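Local structure of fatty acid-binding protein homolog 8 (6C1Z) at residues 6-11 and 88-93; 34-39 and 59-64; 45-48 and 53-56; 98-101 and 107-110; 112-115 and 120-123. The protein carries unsaturated fatty acids such as oleic acid from the lysosome to the nucleus, where it activates genes that promote longevity and mitochondrial beta oxidation. All coordinates share one frame; numbering follows the deposited sequence.

Contacts 1, 3 and 5 gather at one end of the fatty-acid-binding beta barrel, here without lipid. The centre of contact 1 lies about 9 Å from that of contact 5 and 10 Å from that of contact 3. Phe8 of contact 1 packs on Thr113 and Leu115, Gly10 probably hydrogen-bonds Ile46, and Ile46 in turn meets Leu120 across the barrel interior. Contact 2 stands at the other end, about 24 Å from contact 1 between centres, where a helix meets a turn at the portal expected for lipid entry in this family. Contact 4 shares strand 109-116 with contact 5, their centres about 17 Å apart.

Contact 1: 6-11 and 88-93; sequences KEFIGR and VTFENG
Phe8 reaches Phe90 and Gly93 with the outer end of its ring, a compact example of how an aromatic side chain can plug the closed end of a barrel. From CB, CG swings to the side of the backbone N (chi1 -72°), which sends the ring toward 88-93. One flank of the ring, at CE2, packs on Thr113 and Leu115 of strand 109-116. The other flank carries CE1, 3.7 Å from Phe90 CE1. Seen from Phe90, that atom arrives at the ring edge, close to the plane; the two rings are nearly perpendicular, with planes 86° apart and centroids separated by 5.9 Å. At the tip, Phe8 CZ lies 3.4 Å from Gly93 O, which sits in the plane of the Phe8 ring beyond its edge. Phe95 meets both phenylalanines edge-to-face and completes an aromatic cluster. Replacing Phe8 by a serine is likely to open a gap beside Phe90 and Phe95 and leave Gly93 O without its ring-edge neighbour. No hydrogen bond joins 6-11 to 88-93, so cohesion here rests on apolar contact, probably helped by the slightly positive ring edge turned toward a carbonyl oxygen.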
# COMPACT_ATOMS: atom_id res chain seq x y z
N LYS A 6 14.56 8.94 1.01
CA LYS A 6 14.41 9.60 2.30
C LYS A 6 13.24 10.58 2.34
O LYS A 6 12.71 10.85 3.43
CB LYS A 6 15.71 10.30 2.69
CG LYS A 6 16.08 11.47 1.80
CD LYS A 6 17.25 12.27 2.36
CE LYS A 6 17.54 13.49 1.49
NZ LYS A 6 18.48 14.45 2.14
N GLU A 7 12.83 11.14 1.20
CA GLU A 7 11.72 12.09 1.18
C GLU A 7 10.39 11.46 1.54
O GLU A 7 9.44 12.17 1.85
CB GLU A 7 11.64 12.74 -0.21
CG GLU A 7 12.90 13.51 -0.60
CD GLU A 7 12.85 14.07 -2.01
OE1 GLU A 7 11.89 14.79 -2.35
OE2 GLU A 7 13.78 13.76 -2.78
N PHE A 8 10.31 10.13 1.51
CA PHE A 8 9.08 9.45 1.88
C PHE A 8 8.93 9.30 3.38
O PHE A 8 7.82 8.99 3.85
CB PHE A 8 9.07 8.05 1.25
CG PHE A 8 8.85 8.04 -0.24
CD1 PHE A 8 9.91 8.29 -1.12
CD2 PHE A 8 7.61 7.78 -0.77
CE1 PHE A 8 9.71 8.25 -2.49
CE2 PHE A 8 7.41 7.74 -2.14
CZ PHE A 8 8.48 7.99 -3.01
N ILE A 9 10.01 9.45 4.13
CA ILE A 9 9.98 9.13 5.56
C ILE A 9 9.13 10.16 6.30
O ILE A 9 9.31 11.37 6.14
CB ILE A 9 11.40 9.05 6.11
CG1 ILE A 9 12.08 7.80 5.56
CG2 ILE A 9 11.39 9.05 7.65
CD1 ILE A 9 13.54 7.74 5.78
N GLY A 10 8.19 9.67 7.09
CA GLY A 10 7.36 10.53 7.92
C GLY A 10 5.99 9.93 8.08
O GLY A 10 5.78 8.76 7.81
N ARG A 11 5.05 10.78 8.49
CA ARG A 11 3.68 10.38 8.76
C ARG A 11 2.76 11.16 7.82
O ARG A 11 2.93 12.37 7.64
CB ARG A 11 3.33 10.63 10.24
CG ARG A 11 3.90 9.56 11.20
CD ARG A 11 3.89 9.94 12.68
NE ARG A 11 2.54 10.07 13.21
CZ ARG A 11 1.80 9.07 13.67
NH1 ARG A 11 2.28 7.83 13.69
NH2 ARG A 11 0.58 9.31 14.12
N VAL A 88 9.18 -5.55 -3.34
CA VAL A 88 9.15 -4.08 -3.42
C VAL A 88 10.45 -3.61 -4.03
O VAL A 88 11.53 -4.03 -3.59
CB VAL A 88 8.92 -3.43 -2.05
CG1 VAL A 88 8.65 -1.92 -2.22
CG2 VAL A 88 7.77 -4.11 -1.28
N THR A 89 10.36 -2.75 -5.04
CA THR A 89 11.51 -2.11 -5.64
C THR A 89 11.34 -0.59 -5.56
O THR A 89 10.28 -0.08 -5.22
CB THR A 89 11.65 -2.57 -7.09
OG1 THR A 89 10.40 -2.35 -7.74
CG2 THR A 89 12.04 -4.05 -7.17
N PHE A 90 12.45 0.10 -5.78
CA PHE A 90 12.45 1.56 -5.85
C PHE A 90 12.98 1.92 -7.22
O PHE A 90 14.16 1.68 -7.52
CB PHE A 90 13.26 2.20 -4.74
CG PHE A 90 13.06 3.70 -4.65
CD1 PHE A 90 11.93 4.19 -4.05
CD2 PHE A 90 13.97 4.59 -5.18
CE1 PHE A 90 11.72 5.55 -4.00
CE2 PHE A 90 13.76 5.95 -5.10
CZ PHE A 90 12.66 6.42 -4.52
N GLU A 91 12.10 2.46 -8.07
CA GLU A 91 12.35 2.64 -9.49
C GLU A 91 11.89 4.04 -9.87
O GLU A 91 10.72 4.38 -9.67
CB GLU A 91 11.52 1.63 -10.30
CG GLU A 91 11.81 0.16 -10.01
CD GLU A 91 10.98 -0.79 -10.88
OE1 GLU A 91 10.65 -0.42 -12.03
OE2 GLU A 91 10.67 -1.91 -10.41
N ASN A 92 12.78 4.83 -10.47
CA ASN A 92 12.39 6.13 -10.98
C ASN A 92 11.64 6.95 -9.92
O ASN A 92 10.65 7.61 -10.21
CB ASN A 92 11.59 5.99 -12.27
CG ASN A 92 12.39 5.32 -13.37
OD1 ASN A 92 13.52 5.72 -13.64
ND2 ASN A 92 11.82 4.28 -13.98
N GLY A 93 12.15 6.91 -8.69
CA GLY A 93 11.61 7.74 -7.64
C GLY A 93 10.40 7.19 -6.92
O GLY A 93 9.81 7.92 -6.11

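Contact 2: 34-39 and 59-64; sequences RKAASL and STFKNN
Phe61 lays one face of its ring against Ala36 and Ala37, and this apolar meeting joins helix 31-39 to the turn between strands 52-58 and 64-68; Thr40 also touches Phe61. The CH-pi part belongs to Ala36: its CB stands 3.9 Å from the centroid of the Phe61 ring and 22° off the normal, displaced toward the rim on the CE1 side. Ala37 adds plain van der Waals contact at the opposite flank, its CA 3.9 Å from Phe61 CD2. With CG anti to the backbone N (chi1 -179°), the phenylalanine extends from the turn straight to the helix.

No hydrogen bond crosses between the segments; those of the turn are internal to it. Ser59 OG gives its proton to Lys62 O over 2.9 Å, while Ser59 N points to Asn63 OD1 at 3.3 Å. Lys62, extended as far as its last bond, brings NZ to 2.7 Å from Asn64 OD1 and also bonds Asn63 O, approaching the latter from above the carbonyl plane. These bonds fold the turn from which Phe61 projects.

The helix also carries Arg34 and Lys35, the end of a nuclear localization signal inferred by similarity. In this family the second helix and this turn border the portal for lipid. A junction of one ring laid on two alanines, crossed by no hydrogen bond, is consistent with a lid that could shift at little polar cost.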
# COMPACT_ATOMS: atom_id res chain seq x y z
N ARG A 34 -14.97 -4.52 3.35
CA ARG A 34 -14.53 -3.50 2.41
C ARG A 34 -15.23 -2.17 2.66
O ARG A 34 -14.62 -1.11 2.46
CB ARG A 34 -14.67 -3.97 0.95
CG ARG A 34 -16.08 -4.18 0.41
CD ARG A 34 -16.01 -4.66 -1.03
NE ARG A 34 -17.32 -4.81 -1.66
CZ ARG A 34 -17.96 -5.96 -1.84
NH1 ARG A 34 -17.42 -7.11 -1.45
NH2 ARG A 34 -19.16 -5.99 -2.43
N LYS A 35 -16.51 -2.20 3.05
CA LYS A 35 -17.21 -0.98 3.44
C LYS A 35 -16.52 -0.31 4.63
O LYS A 35 -16.22 0.89 4.60
CB LYS A 35 -18.66 -1.32 3.77
CG LYS A 35 -19.49 -0.21 4.40
CD LYS A 35 -19.95 0.82 3.37
CE LYS A 35 -21.02 1.73 3.95
NZ LYS A 35 -22.28 0.99 4.30
N ALA A 36 -16.26 -1.08 5.69
CA ALA A 36 -15.62 -0.52 6.88
C ALA A 36 -14.22 0.01 6.56
O ALA A 36 -13.83 1.09 7.02
CB ALA A 36 -15.52 -1.59 7.95
N ALA A 37 -13.44 -0.75 5.78
CA ALA A 37 -12.09 -0.34 5.49
C ALA A 37 -12.06 0.94 4.68
O ALA A 37 -11.17 1.77 4.86
CB ALA A 37 -11.35 -1.44 4.74
N SER A 38 -13.04 1.12 3.79
CA SER A 38 -13.05 2.30 2.92
C SER A 38 -13.58 3.54 3.63
O SER A 38 -13.34 4.66 3.16
CB SER A 38 -13.87 2.02 1.66
OG SER A 38 -15.25 1.86 1.95
N LEU A 39 -14.26 3.38 4.77
CA LEU A 39 -14.74 4.55 5.50
C LEU A 39 -13.65 5.24 6.30
O LEU A 39 -13.80 6.42 6.63
CB LEU A 39 -15.89 4.16 6.43
CG LEU A 39 -17.25 4.03 5.75
CD1 LEU A 39 -18.23 3.41 6.72
CD2 LEU A 39 -17.75 5.39 5.28
N SER A 59 -5.41 2.74 11.56
CA SER A 59 -6.78 3.22 11.46
C SER A 59 -7.62 2.59 12.55
O SER A 59 -7.20 1.63 13.20
CB SER A 59 -7.39 2.90 10.10
OG SER A 59 -7.80 1.54 10.01
N THR A 60 -8.84 3.12 12.71
CA THR A 60 -9.76 2.58 13.70
C THR A 60 -10.15 1.15 13.38
O THR A 60 -10.47 0.37 14.29
CB THR A 60 -11.02 3.46 13.80
OG1 THR A 60 -11.58 3.68 12.50
CG2 THR A 60 -10.69 4.80 14.44
N PHE A 61 -10.14 0.77 12.10
CA PHE A 61 -10.59 -0.55 11.69
C PHE A 61 -9.49 -1.61 11.76
O PHE A 61 -9.76 -2.76 12.14
CB PHE A 61 -11.17 -0.49 10.27
CG PHE A 61 -11.69 -1.80 9.77
CD1 PHE A 61 -12.77 -2.40 10.37
CD2 PHE A 61 -11.11 -2.43 8.68
CE1 PHE A 61 -13.27 -3.62 9.91
CE2 PHE A 61 -11.59 -3.64 8.21
CZ PHE A 61 -12.67 -4.23 8.83
N LYS A 62 -8.27 -1.27 11.37
CA LYS A 62 -7.18 -2.23 11.45
C LYS A 62 -5.87 -1.49 11.32
O LYS A 62 -5.77 -0.53 10.55
CB LYS A 62 -7.28 -3.29 10.35
CG LYS A 62 -6.29 -4.44 10.53
CD LYS A 62 -6.40 -5.47 9.42
CE LYS A 62 -5.42 -6.62 9.64
NZ LYS A 62 -4.00 -6.17 9.58
N ASN A 63 -4.86 -1.94 12.06
CA ASN A 63 -3.48 -1.50 11.85
C ASN A 63 -2.79 -2.54 10.99
O ASN A 63 -2.93 -3.75 11.22
CB ASN A 63 -2.73 -1.36 13.18
CG ASN A 63 -3.32 -0.30 14.08
OD1 ASN A 63 -4.05 0.59 13.64
ND2 ASN A 63 -2.98 -0.38 15.36
N ASN A 64 -2.05 -2.07 9.98
CA ASN A 64 -1.39 -2.94 9.01
C ASN A 64 0.06 -2.52 8.94
O ASN A 64 0.37 -1.43 8.45
CB ASN A 64 -2.01 -2.79 7.62
CG ASN A 64 -3.51 -2.91 7.64
OD1 ASN A 64 -4.07 -3.71 8.37
ND2 ASN A 64 -4.17 -2.09 6.82

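Contact 3: 45-48 and 53-56; sequences EIKL and WHFN
The beta hairpin of strands 43-49 and 52-58 brings Glu45, Ile46, Lys47 and Leu48 opposite Asn56, Phe55, His54 and Trp53. The two strands run antiparallel, their axes 4.7 Å apart, and four backbone hydrogen bonds join them. Glu45 N reaches Asn56 O at 2.8 Å, almost perfectly straight at 178°, and Asn56 N returns the bond to Glu45 O; Lys47 and His54 form the second hydrogen-bonded pair, with Lys47 N to His54 O at 3.0 Å.

Of the non-hydrogen-bonded pairs, Ile46, Phe55 and Trp53 lie on the inward face, with Leu48 on the same face at its exposed end. Ile46 CG1 sits above the centre of the Phe55 ring, 3.8 Å from its centroid and only 4° off the normal, a clear CH-pi contact. The other branch, CG2, comes to the edge of the indole, 3.8 Å from Trp53 CZ3. One indole face is taken by Leu48, whose CD1 hangs over the five-membered ring of Trp53 at 3.7 Å from its centroid; CG anti to the backbone N (chi1 175°) carries the leucine tip across to it. Phe95 meets both Trp53 and Phe55 edge-to-face. On the other face the aliphatic part of Lys47 rests on His54, CG to CB at 3.7 Å.

Polar side chains on the Glu45-His54 face and aliphatic-aromatic pairs on the other are the alternation expected of a hairpin in a fatty acid-binding beta barrel.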
# COMPACT_ATOMS: atom_id res chain seq x y z
N GLU A 45 2.61 5.66 8.15
CA GLU A 45 3.91 6.00 8.68
C GLU A 45 4.94 5.22 7.91
O GLU A 45 4.84 3.99 7.81
CB GLU A 45 3.97 5.63 10.16
CG GLU A 45 5.33 5.63 10.80
CD GLU A 45 5.27 5.15 12.23
OE1 GLU A 45 5.14 3.92 12.46
OE2 GLU A 45 5.30 6.02 13.11
N ILE A 46 5.93 5.93 7.38
CA ILE A 46 7.03 5.32 6.64
C ILE A 46 8.29 5.62 7.42
O ILE A 46 8.60 6.79 7.72
CB ILE A 46 7.13 5.88 5.21
CG1 ILE A 46 5.92 5.45 4.39
CG2 ILE A 46 8.43 5.42 4.53
CD1 ILE A 46 5.83 6.15 3.03
N LYS A 47 9.04 4.57 7.78
CA LYS A 47 10.29 4.73 8.49
C LYS A 47 11.29 3.72 7.95
O LYS A 47 10.91 2.74 7.30
CB LYS A 47 10.11 4.63 10.02
CG LYS A 47 9.44 3.35 10.51
CD LYS A 47 8.82 3.50 11.92
CE LYS A 47 9.80 4.07 12.93
NZ LYS A 47 9.23 4.10 14.32
N LEU A 48 12.56 4.00 8.18
CA LEU A 48 13.66 3.14 7.75
C LEU A 48 14.50 2.80 8.97
O LEU A 48 15.05 3.70 9.63
CB LEU A 48 14.50 3.85 6.69
CG LEU A 48 15.76 3.12 6.23
CD1 LEU A 48 15.42 1.74 5.66
CD2 LEU A 48 16.50 3.96 5.20
N TRP A 53 12.74 -1.24 5.60
CA TRP A 53 11.66 -0.27 5.51
C TRP A 53 10.45 -0.75 6.30
O TRP A 53 10.15 -1.94 6.35
CB TRP A 53 11.26 -0.05 4.04
CG TRP A 53 12.28 0.76 3.30
CD1 TRP A 53 13.32 0.27 2.56
CD2 TRP A 53 12.39 2.18 3.27
NE1 TRP A 53 14.07 1.31 2.08
CE2 TRP A 53 13.52 2.49 2.48
CE3 TRP A 53 11.64 3.22 3.84
CZ2 TRP A 53 13.93 3.81 2.26
CZ3 TRP A 53 12.04 4.52 3.61
CH2 TRP A 53 13.18 4.80 2.82
N HIS A 54 9.69 0.20 6.82
CA HIS A 54 8.43 -0.06 7.49
C HIS A 54 7.39 0.88 6.92
O HIS A 54 7.57 2.10 6.95
CB HIS A 54 8.59 0.13 9.00
CG HIS A 54 9.54 -0.84 9.62
ND1 HIS A 54 9.12 -2.05 10.13
CD2 HIS A 54 10.88 -0.80 9.79
CE1 HIS A 54 10.16 -2.71 10.61
NE2 HIS A 54 11.25 -1.98 10.41
N PHE A 55 6.33 0.32 6.34
CA PHE A 55 5.16 1.07 5.88
C PHE A 55 4.03 0.59 6.77
O PHE A 55 3.49 -0.50 6.58
CB PHE A 55 4.83 0.76 4.41
CG PHE A 55 5.64 1.54 3.38
CD1 PHE A 55 7.02 1.62 3.44
CD2 PHE A 55 4.99 2.19 2.35
CE1 PHE A 55 7.74 2.33 2.45
CE2 PHE A 55 5.71 2.90 1.38
CZ PHE A 55 7.07 2.96 1.45
N ASN A 56 3.70 1.40 7.75
CA ASN A 56 2.71 1.03 8.74
C ASN A 56 1.48 1.90 8.55
O ASN A 56 1.58 3.13 8.62
CB ASN A 56 3.29 1.21 10.14
CG ASN A 56 4.47 0.32 10.39
OD1 ASN A 56 4.61 -0.74 9.78
ND2 ASN A 56 5.32 0.72 11.33

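Contact 4: 98-101 and 107-110; sequences HQDK and HSSV. With SO4 (sulfate ion), chain B.
The first torsion of Ser108 aims OG at Lys101 N, and that of Lys101 (chi1 68°) leads its chain toward a sulfate. The serine turns OG to the side of its own backbone N (chi1 -62°), where it accepts the Lys101 N-H at 2.9 Å in a nearly straight bond of 177°. Lys101 sets CG between its backbone N and carbonyl carbon and then runs fully extended, so that its chain passes Ser108 OG and ends at the ion, NZ to O3 3.2 Å. The same sulfate, probably from the crystallisation liquor, takes the Ser108 N-H on O4 at 2.9 Å and a weak bond from Ser108 OG on O1. Lys101 NZ also bonds Glu104 O in the turn.

Gln99 and Ser109 make the regular antiparallel pair, Gln99 N to Ser109 O and Ser109 N to Gln99 O both at 2.9 Å. A water bridges their inward side chains, donating to Gln99 OE1 and His107 O and accepting from Ser109 OG; Gln99 NE2 bonds Glu76, and Ser109 OG also bonds Tyr23 OH. On the outer face Val110 CG2 lies 3.6 Å from His98 CD2, with Val110 CG1 over the imidazole near its rim.

Strand 83-91 flanks the hairpin beside His98 and Asp100, strand 119-126 beside Val110, while Tyr23 and Glu76 tie the buried ends of Ser109 and Gln99 to helix 20-27 and strand 74-77.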
# COMPACT_ATOMS: atom_id res chain seq x y z
N HIS A 98 4.98 -5.51 -6.01
CA HIS A 98 4.26 -6.58 -6.69
C HIS A 98 3.83 -7.60 -5.65
O HIS A 98 4.67 -8.31 -5.09
CB HIS A 98 5.12 -7.22 -7.78
CG HIS A 98 5.22 -6.37 -9.00
ND1 HIS A 98 6.10 -5.31 -9.12
CD2 HIS A 98 4.49 -6.37 -10.14
CE1 HIS A 98 5.94 -4.73 -10.30
NE2 HIS A 98 4.96 -5.35 -10.93
N GLN A 99 2.54 -7.63 -5.36
CA GLN A 99 1.97 -8.54 -4.38
C GLN A 99 1.37 -9.69 -5.19
O GLN A 99 0.26 -9.57 -5.71
CB GLN A 99 0.94 -7.80 -3.55
CG GLN A 99 0.34 -8.70 -2.45
CD GLN A 99 -0.77 -8.01 -1.68
OE1 GLN A 99 -1.92 -7.98 -2.11
NE2 GLN A 99 -0.42 -7.45 -0.53
N ASP A 100 2.11 -10.79 -5.30
CA ASP A 100 1.73 -11.91 -6.15
C ASP A 100 0.93 -12.96 -5.38
O ASP A 100 1.34 -13.42 -4.31
CB ASP A 100 2.96 -12.58 -6.77
CG ASP A 100 3.68 -11.71 -7.78
OD1 ASP A 100 3.09 -10.75 -8.31
OD2 ASP A 100 4.86 -12.01 -8.07
N LYS A 101 -0.20 -13.35 -5.94
CA LYS A 101 -1.00 -14.39 -5.32
C LYS A 101 -0.23 -15.70 -5.24
O LYS A 101 0.69 -15.96 -6.03
CB LYS A 101 -2.32 -14.60 -6.06
CG LYS A 101 -2.21 -15.19 -7.45
CD LYS A 101 -3.60 -15.35 -8.04
CE LYS A 101 -3.57 -15.94 -9.43
NZ LYS A 101 -4.94 -16.08 -9.98
N HIS A 107 -6.02 -12.98 -5.94
CA HIS A 107 -5.78 -11.95 -6.93
C HIS A 107 -4.46 -11.27 -6.59
O HIS A 107 -4.19 -10.99 -5.42
CB HIS A 107 -6.88 -10.88 -6.93
CG HIS A 107 -8.23 -11.43 -7.22
ND1 HIS A 107 -8.79 -11.38 -8.48
CD2 HIS A 107 -9.14 -12.05 -6.44
CE1 HIS A 107 -9.98 -11.95 -8.46
NE2 HIS A 107 -10.22 -12.37 -7.24
N SER A 108 -3.68 -10.95 -7.61
CA SER A 108 -2.44 -10.23 -7.42
C SER A 108 -2.71 -8.74 -7.55
O SER A 108 -3.68 -8.32 -8.19
CB SER A 108 -1.42 -10.68 -8.47
OG SER A 108 -1.12 -12.05 -8.33
N SER A 109 -1.81 -7.94 -6.97
CA SER A 109 -1.93 -6.50 -7.00
C SER A 109 -0.57 -5.86 -7.24
O SER A 109 0.47 -6.45 -6.98
CB SER A 109 -2.45 -5.92 -5.68
OG SER A 109 -3.79 -6.28 -5.43
N VAL A 110 -0.60 -4.62 -7.76
CA VAL A 110 0.59 -3.78 -7.84
C VAL A 110 0.29 -2.49 -7.11
O VAL A 110 -0.71 -1.83 -7.40
CB VAL A 110 1.00 -3.47 -9.29
CG1 VAL A 110 2.24 -2.58 -9.32
CG2 VAL A 110 1.27 -4.75 -10.02
S SO4 B . -4.52 -12.11 -11.09
O1 SO4 B . -3.21 -12.65 -10.73
O2 SO4 B . -4.61 -11.88 -12.52
O3 SO4 B . -5.57 -13.03 -10.66
O4 SO4 B . -4.72 -10.86 -10.34
O HOH W 1 -3.61 -8.64 -4.10
O HOH W 2 1.76 -8.37 -8.67

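Contact 5: 112-115 and 120-123; sequences TTWL and LLQT
Trp114 lies across Leu121 on the outer side of the sheet. Its CG takes the crowded position between backbone N and carbonyl carbon (chi1 77°), which folds the indole back over the neighbouring strand. Leu121 CB lies over one face of the six-membered ring, 3.6 Å from its centroid and 11° off the normal, and the CD2 branch of the leucine comes to 3.5 Å from Trp114 CZ2. The far rim meets Thr123, whose CG2 lies near the ring plane at the edge, 3.8 Å from Trp114 CH2. Lys94 makes a cation-pi contact with the indole, and NE1 bonds Glu116 OE2. Trimming the indole to an alanine would probably bare Leu121 and Thr123 and leave Lys94 without its aromatic partner and Glu116 OE2 without this donor.

The framework is the hairpin of strands 109-116 and 119-126 in the fatty acid-binding barrel, with Thr112 facing Thr123 and Trp114 facing Leu121 in hydrogen-bonded pairs.

On the inward side Thr113 and Gln122 lie alongside each other. Gln122, extended beyond CG, gives NE2-H to Thr113 OG1 at 2.9 Å, close to the amide plane and 168° straight, while its OE1 bonds Tyr124 OH. Leu120 CD2 approaches Thr113 CG2, and Leu115 CD2 touches Leu120 CB at 3.8 Å. Back on the outer surface, a water bridges the two threonine hydroxyls, 2.9 Å from Thr112 OG1 and 2.8 Å from Thr123 OG1.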
# COMPACT_ATOMS: atom_id res chain seq x y z
N THR A 112 1.84 1.29 -6.07
CA THR A 112 2.84 2.28 -6.43
C THR A 112 2.70 3.45 -5.49
O THR A 112 1.58 3.94 -5.30
CB THR A 112 2.65 2.73 -7.87
OG1 THR A 112 2.63 1.59 -8.73
CG2 THR A 112 3.80 3.65 -8.29
N THR A 113 3.82 3.88 -4.89
CA THR A 113 3.83 4.99 -3.95
C THR A 113 4.84 6.00 -4.46
O THR A 113 5.99 5.67 -4.71
CB THR A 113 4.18 4.53 -2.54
OG1 THR A 113 3.25 3.51 -2.13
CG2 THR A 113 4.10 5.64 -1.54
N TRP A 114 4.40 7.26 -4.57
CA TRP A 114 5.27 8.28 -5.13
C TRP A 114 4.91 9.62 -4.52
O TRP A 114 3.89 9.79 -3.88
CB TRP A 114 5.28 8.26 -6.67
CG TRP A 114 4.10 8.88 -7.36
CD1 TRP A 114 4.05 10.12 -7.94
CD2 TRP A 114 2.82 8.28 -7.59
NE1 TRP A 114 2.81 10.33 -8.48
CE2 TRP A 114 2.05 9.21 -8.33
CE3 TRP A 114 2.25 7.04 -7.27
CZ2 TRP A 114 0.73 8.96 -8.70
CZ3 TRP A 114 0.95 6.78 -7.66
CH2 TRP A 114 0.20 7.75 -8.38
N LEU A 115 5.80 10.59 -4.72
CA LEU A 115 5.62 11.95 -4.19
C LEU A 115 5.39 12.94 -5.32
O LEU A 115 6.04 12.88 -6.37
CB LEU A 115 6.85 12.37 -3.39
CG LEU A 115 7.25 11.51 -2.19
CD1 LEU A 115 8.46 12.08 -1.49
CD2 LEU A 115 6.09 11.38 -1.23
N LEU A 120 1.89 12.72 -0.93
CA LEU A 120 2.19 11.33 -1.21
C LEU A 120 0.99 10.67 -1.87
O LEU A 120 -0.15 10.81 -1.40
CB LEU A 120 2.60 10.59 0.06
CG LEU A 120 2.94 9.11 -0.09
CD1 LEU A 120 3.99 8.71 0.96
CD2 LEU A 120 1.71 8.25 0.06
N LEU A 121 1.24 10.02 -3.01
CA LEU A 121 0.19 9.40 -3.81
C LEU A 121 0.41 7.90 -3.85
O LEU A 121 1.55 7.43 -3.79
CB LEU A 121 0.15 9.98 -5.25
CG LEU A 121 -0.59 11.31 -5.43
CD1 LEU A 121 0.10 12.43 -4.70
CD2 LEU A 121 -0.74 11.64 -6.91
N GLN A 122 -0.68 7.16 -3.88
CA GLN A 122 -0.60 5.73 -4.07
C GLN A 122 -1.61 5.29 -5.12
O GLN A 122 -2.68 5.87 -5.26
CB GLN A 122 -0.87 4.94 -2.81
CG GLN A 122 0.10 5.21 -1.70
CD GLN A 122 -0.07 4.25 -0.57
OE1 GLN A 122 -1.13 4.19 0.07
NE2 GLN A 122 0.99 3.52 -0.27
N THR A 123 -1.26 4.24 -5.86
CA THR A 123 -2.24 3.49 -6.61
C THR A 123 -2.19 2.04 -6.17
O THR A 123 -1.11 1.50 -5.92
CB THR A 123 -2.04 3.59 -8.14
OG1 THR A 123 -0.69 3.24 -8.48
CG2 THR A 123 -2.34 4.99 -8.64
O HOH W 3 -0.05 0.57 -8.82